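Local coordinates for invasin (Yersinia enterocolitica, PDB 1P9H), which binds collagen through the trimeric head of an outer-membrane autotransporter adhesin, promoting attachment of the bacterium to host cells and their invasion, at the interface of chains A and B. Coordinates in Å, arbitrary orientation; residue numbers count along the deposited sequence, not the author numbering. Chains: chain A/B, Invasin.

Contact 1: the interface of chains A and B. Residues chain A 113, 126, 128, 140, 142; chain B 128-130, 142-143, 159.
In every valine here CG1 stands anti to the backbone N and CG2 anti to the carbonyl carbon, as in A:Val126 (chi1 173°), so A:Val113, A:Val126 and A:Val140 turn CG1 to a side-chain methyl of chain B and CG2 to a glycine alpha carbon. The isoleucines place CG2 anti to N; CG1 lies beside N, anti to the carbonyl carbon (chi1 -51°), and the second torsion (-63°) folds CD1 back. A:Val126 meets B:Val128 obliquely, CG1 lying 3.6 Å from CG1 of the partner, while its CG2 rests on CA of B:Gly129 at 3.6 Å. From the neighbouring strand A:Val113 crosses at about a right angle, its CG1 4.0 Å from the same B:Val128 CG1, which A:Val113 and A:Val126 thus share, with CG2 of A:Val128 a little further off. The pattern recurs one turn along the roll: A:Val140 sets CG1 3.8 Å from CG2 of B:Ile142 and CG2 3.8 Å from CA of B:Gly143. B:Ile142 CG2 is also met, from the same side, by CD1 of A:Ile142 at 4.0 Å, the two isoleucines crossing obliquely. The glycines present bare alpha carbons, which lets the valine methyls settle against the main chain. No polar pair bridges the patch. The hydrophobic residues lie on strands 113-115, 126-128 and 140-142, on the faces of the left-handed beta-rolls turned inward to the trimer core.

Contact 2: the interface of chains A and B. Residues chain A 70, 72, 84, 86, 98; chain B 90, 104, 117, 130.
Loop residues just ahead of three successive chain A strands, 72-74, 86-88 and 100-102, face the segments that follow chain B strands 86-88, 100-102, 113-115 and 126-128. A:Ala70, A:Asn84 and A:Ser98 all have positive phi and line up along the roll against B:Pro90, B:Ala104 and B:Ala117. B:Pro90 is wedged between the first two: its CB touches CB of A:Ala70 at 3.6 Å, and its CG lies 3.5 Å from OD1, the amide oxygen of A:Asn84. Two torsions bring that oxygen there: CG of A:Asn84 is anti to the carbonyl carbon (chi1 -64°), and the amide is turned by chi2 of -39° to point OD1 at the proline, the side chain crossing obliquely at the CG corner of the ring; the contact is one of packing, with a ring carbon against an oxygen. CD of the ring faces the CG2 methyl of A:Val86, and the two side chains run past each other in opposite directions. One step further, CB of A:Asn84 and CB of B:Ala104 meet at 3.7 Å, and CB of A:Ser98 repeats this against B:Ala117 while also approaching the ring atom CE2 of B:Phe130 at 4.0 Å. Water carries the polar contacts. Water 1 lies 2.7 Å from the carbonyl O of A:Asn84 and accepts the N-H of B:Ala104 almost straight (168° at H). Water 2 links the carbonyl O of A:Ser98, at 2.7 Å, to the N-H of B:Ala117, 3.0 Å away. Main-chain groups of the two subunits are thus satisfied through solvent, without direct bonds between them. The short alanine and serine side chains probably help the loops come close, and the repeated proline or alanine packing with its bridging waters ties neighbouring subunits together along the collagen-binding head, helping to hold the trimer.

Contact 1: the interface of chains A and B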
# COMPACT_ATOMS: atom_id res chain seq x y z
N VAL A 113 -4.74 4.50 -6.47
CA VAL A 113 -4.42 3.93 -5.16
C VAL A 113 -3.75 5.02 -4.32
O VAL A 113 -2.74 5.60 -4.73
CB VAL A 113 -3.43 2.75 -5.28
CG1 VAL A 113 -2.96 2.31 -3.89
CG2 VAL A 113 -4.08 1.59 -6.02
N VAL A 126 -0.58 5.88 -8.28
CA VAL A 126 -0.30 5.23 -7.01
C VAL A 126 0.44 6.21 -6.11
O VAL A 126 1.48 6.76 -6.49
CB VAL A 126 0.59 3.98 -7.18
CG1 VAL A 126 0.99 3.44 -5.81
CG2 VAL A 126 -0.14 2.92 -7.98
N VAL A 128 1.75 6.32 -2.11
CA VAL A 128 1.89 5.64 -0.83
C VAL A 128 2.82 6.46 0.05
O VAL A 128 3.97 6.72 -0.32
CB VAL A 128 2.49 4.22 -0.99
CG1 VAL A 128 2.56 3.54 0.38
CG2 VAL A 128 1.63 3.39 -1.93
N VAL A 140 3.46 7.49 -10.07
CA VAL A 140 3.70 6.74 -8.84
C VAL A 140 4.55 7.57 -7.89
O VAL A 140 5.63 8.04 -8.26
CB VAL A 140 4.46 5.41 -9.13
CG1 VAL A 140 4.81 4.70 -7.83
CG2 VAL A 140 3.61 4.52 -10.02
N ILE A 142 6.02 7.21 -4.03
CA ILE A 142 6.20 6.39 -2.83
C ILE A 142 7.12 7.08 -1.84
O ILE A 142 8.29 7.34 -2.16
CB ILE A 142 6.82 5.01 -3.17
CG1 ILE A 142 6.05 4.33 -4.30
CG2 ILE A 142 6.81 4.12 -1.92
CD1 ILE A 142 4.60 4.00 -3.98
N VAL B 128 1.13 -3.23 -5.98
CA VAL B 128 0.41 -2.01 -5.64
C VAL B 128 0.11 -1.26 -6.93
O VAL B 128 1.02 -0.92 -7.69
CB VAL B 128 1.23 -1.08 -4.72
CG1 VAL B 128 0.40 0.15 -4.36
CG2 VAL B 128 1.63 -1.82 -3.45
N GLY B 129 -1.18 -1.02 -7.18
CA GLY B 129 -1.59 -0.32 -8.38
C GLY B 129 -2.68 -1.07 -9.10
O GLY B 129 -2.78 -2.30 -9.00
N PHE B 130 -3.52 -0.34 -9.82
CA PHE B 130 -4.60 -0.96 -10.57
C PHE B 130 -4.02 -1.96 -11.57
O PHE B 130 -3.14 -1.62 -12.36
CB PHE B 130 -5.40 0.12 -11.30
CG PHE B 130 -6.60 -0.40 -12.04
CD1 PHE B 130 -6.47 -0.95 -13.31
CD2 PHE B 130 -7.87 -0.35 -11.46
CE1 PHE B 130 -7.59 -1.44 -13.99
CE2 PHE B 130 -8.99 -0.83 -12.13
CZ PHE B 130 -8.85 -1.38 -13.40
N ILE B 142 4.96 -2.24 -8.65
CA ILE B 142 4.35 -0.99 -8.20
C ILE B 142 3.99 -0.12 -9.40
O ILE B 142 4.87 0.27 -10.17
CB ILE B 142 5.32 -0.17 -7.30
CG1 ILE B 142 5.88 -1.05 -6.18
CG2 ILE B 142 4.58 1.03 -6.71
CD1 ILE B 142 4.84 -1.58 -5.20
N GLY B 143 2.71 0.19 -9.54
CA GLY B 143 2.26 1.02 -10.64
C GLY B 143 1.17 0.35 -11.45
O GLY B 143 1.06 -0.88 -11.46
N GLY B 159 6.62 1.58 -11.89
CA GLY B 159 6.07 2.53 -12.85
C GLY B 159 4.92 2.02 -13.69
O GLY B 159 4.72 0.81 -13.83

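Contact 2: the interface of chains A and B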
# COMPACT_ATOMS: atom_id res chain seq x y z
N ALA A 70 -21.48 -1.95 -4.74
CA ALA A 70 -20.43 -2.63 -4.00
C ALA A 70 -19.34 -1.77 -3.38
O ALA A 70 -18.34 -2.30 -2.89
CB ALA A 70 -19.81 -3.70 -4.89
N VAL A 72 -17.27 0.56 -0.72
CA VAL A 72 -17.04 0.39 0.71
C VAL A 72 -16.48 1.67 1.32
O VAL A 72 -15.48 2.20 0.85
CB VAL A 72 -16.03 -0.75 0.97
CG1 VAL A 72 -15.74 -0.88 2.47
CG2 VAL A 72 -16.57 -2.06 0.42
N ASN A 84 -17.57 0.02 -7.06
CA ASN A 84 -16.50 -0.83 -6.53
C ASN A 84 -15.35 -0.08 -5.86
O ASN A 84 -14.28 -0.66 -5.68
CB ASN A 84 -15.92 -1.71 -7.64
CG ASN A 84 -16.92 -2.70 -8.19
OD1 ASN A 84 -17.72 -3.26 -7.45
ND2 ASN A 84 -16.86 -2.93 -9.50
N VAL A 86 -13.25 1.85 -2.77
CA VAL A 86 -13.03 1.55 -1.35
C VAL A 86 -12.33 2.72 -0.68
O VAL A 86 -11.26 3.15 -1.11
CB VAL A 86 -12.16 0.29 -1.18
CG1 VAL A 86 -11.98 -0.03 0.30
CG2 VAL A 86 -12.80 -0.89 -1.91
N SER A 98 -13.59 2.06 -8.95
CA SER A 98 -12.47 1.20 -8.56
C SER A 98 -11.35 1.84 -7.75
O SER A 98 -10.39 1.15 -7.39
CB SER A 98 -11.87 0.55 -9.80
OG SER A 98 -12.87 -0.15 -10.53
N PRO B 90 -14.96 -5.36 -2.74
CA PRO B 90 -15.85 -6.35 -3.35
C PRO B 90 -15.05 -7.36 -4.17
O PRO B 90 -14.22 -6.99 -5.00
CB PRO B 90 -16.79 -5.50 -4.19
CG PRO B 90 -15.94 -4.32 -4.58
CD PRO B 90 -15.21 -4.01 -3.28
N ALA B 104 -11.18 -3.74 -5.13
CA ALA B 104 -12.09 -4.61 -5.86
C ALA B 104 -11.33 -5.64 -6.68
O ALA B 104 -10.42 -5.31 -7.45
CB ALA B 104 -12.97 -3.77 -6.79
N ALA B 117 -7.47 -2.05 -7.19
CA ALA B 117 -8.43 -2.90 -7.88
C ALA B 117 -7.66 -3.77 -8.88
O ALA B 117 -6.76 -3.29 -9.56
CB ALA B 117 -9.47 -2.06 -8.60
N PHE B 130 -3.52 -0.34 -9.82
CA PHE B 130 -4.60 -0.96 -10.57
C PHE B 130 -4.02 -1.96 -11.57
O PHE B 130 -3.14 -1.62 -12.36
CB PHE B 130 -5.40 0.12 -11.30
CG PHE B 130 -6.60 -0.40 -12.04
CD1 PHE B 130 -6.47 -0.95 -13.31
CD2 PHE B 130 -7.87 -0.35 -11.46
CE1 PHE B 130 -7.59 -1.44 -13.99
CE2 PHE B 130 -8.99 -0.83 -12.13
CZ PHE B 130 -8.85 -1.38 -13.40
O HOH W 1 -11.59 -0.94 -5.51
O HOH W 2 -7.66 0.91 -7.60

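The C-alpha centres of contact 1 and contact 2 lie about 15 Å apart along the same A-B interface, and B:Phe130 belongs to both, its backbone N beside contact 1 and its ring at the end of contact 2. Strand 126-128 of chain B leads through B:Gly129 directly into this residue, so the apolar packing and the water-mediated seam are continuous along the chain. They are therefore neighbouring stretches of one subunit boundary, one apolar, one bridged by water. Because the adhesin is a homotrimer, equivalent pairs probably recur between its other subunits and may help stiffen the head.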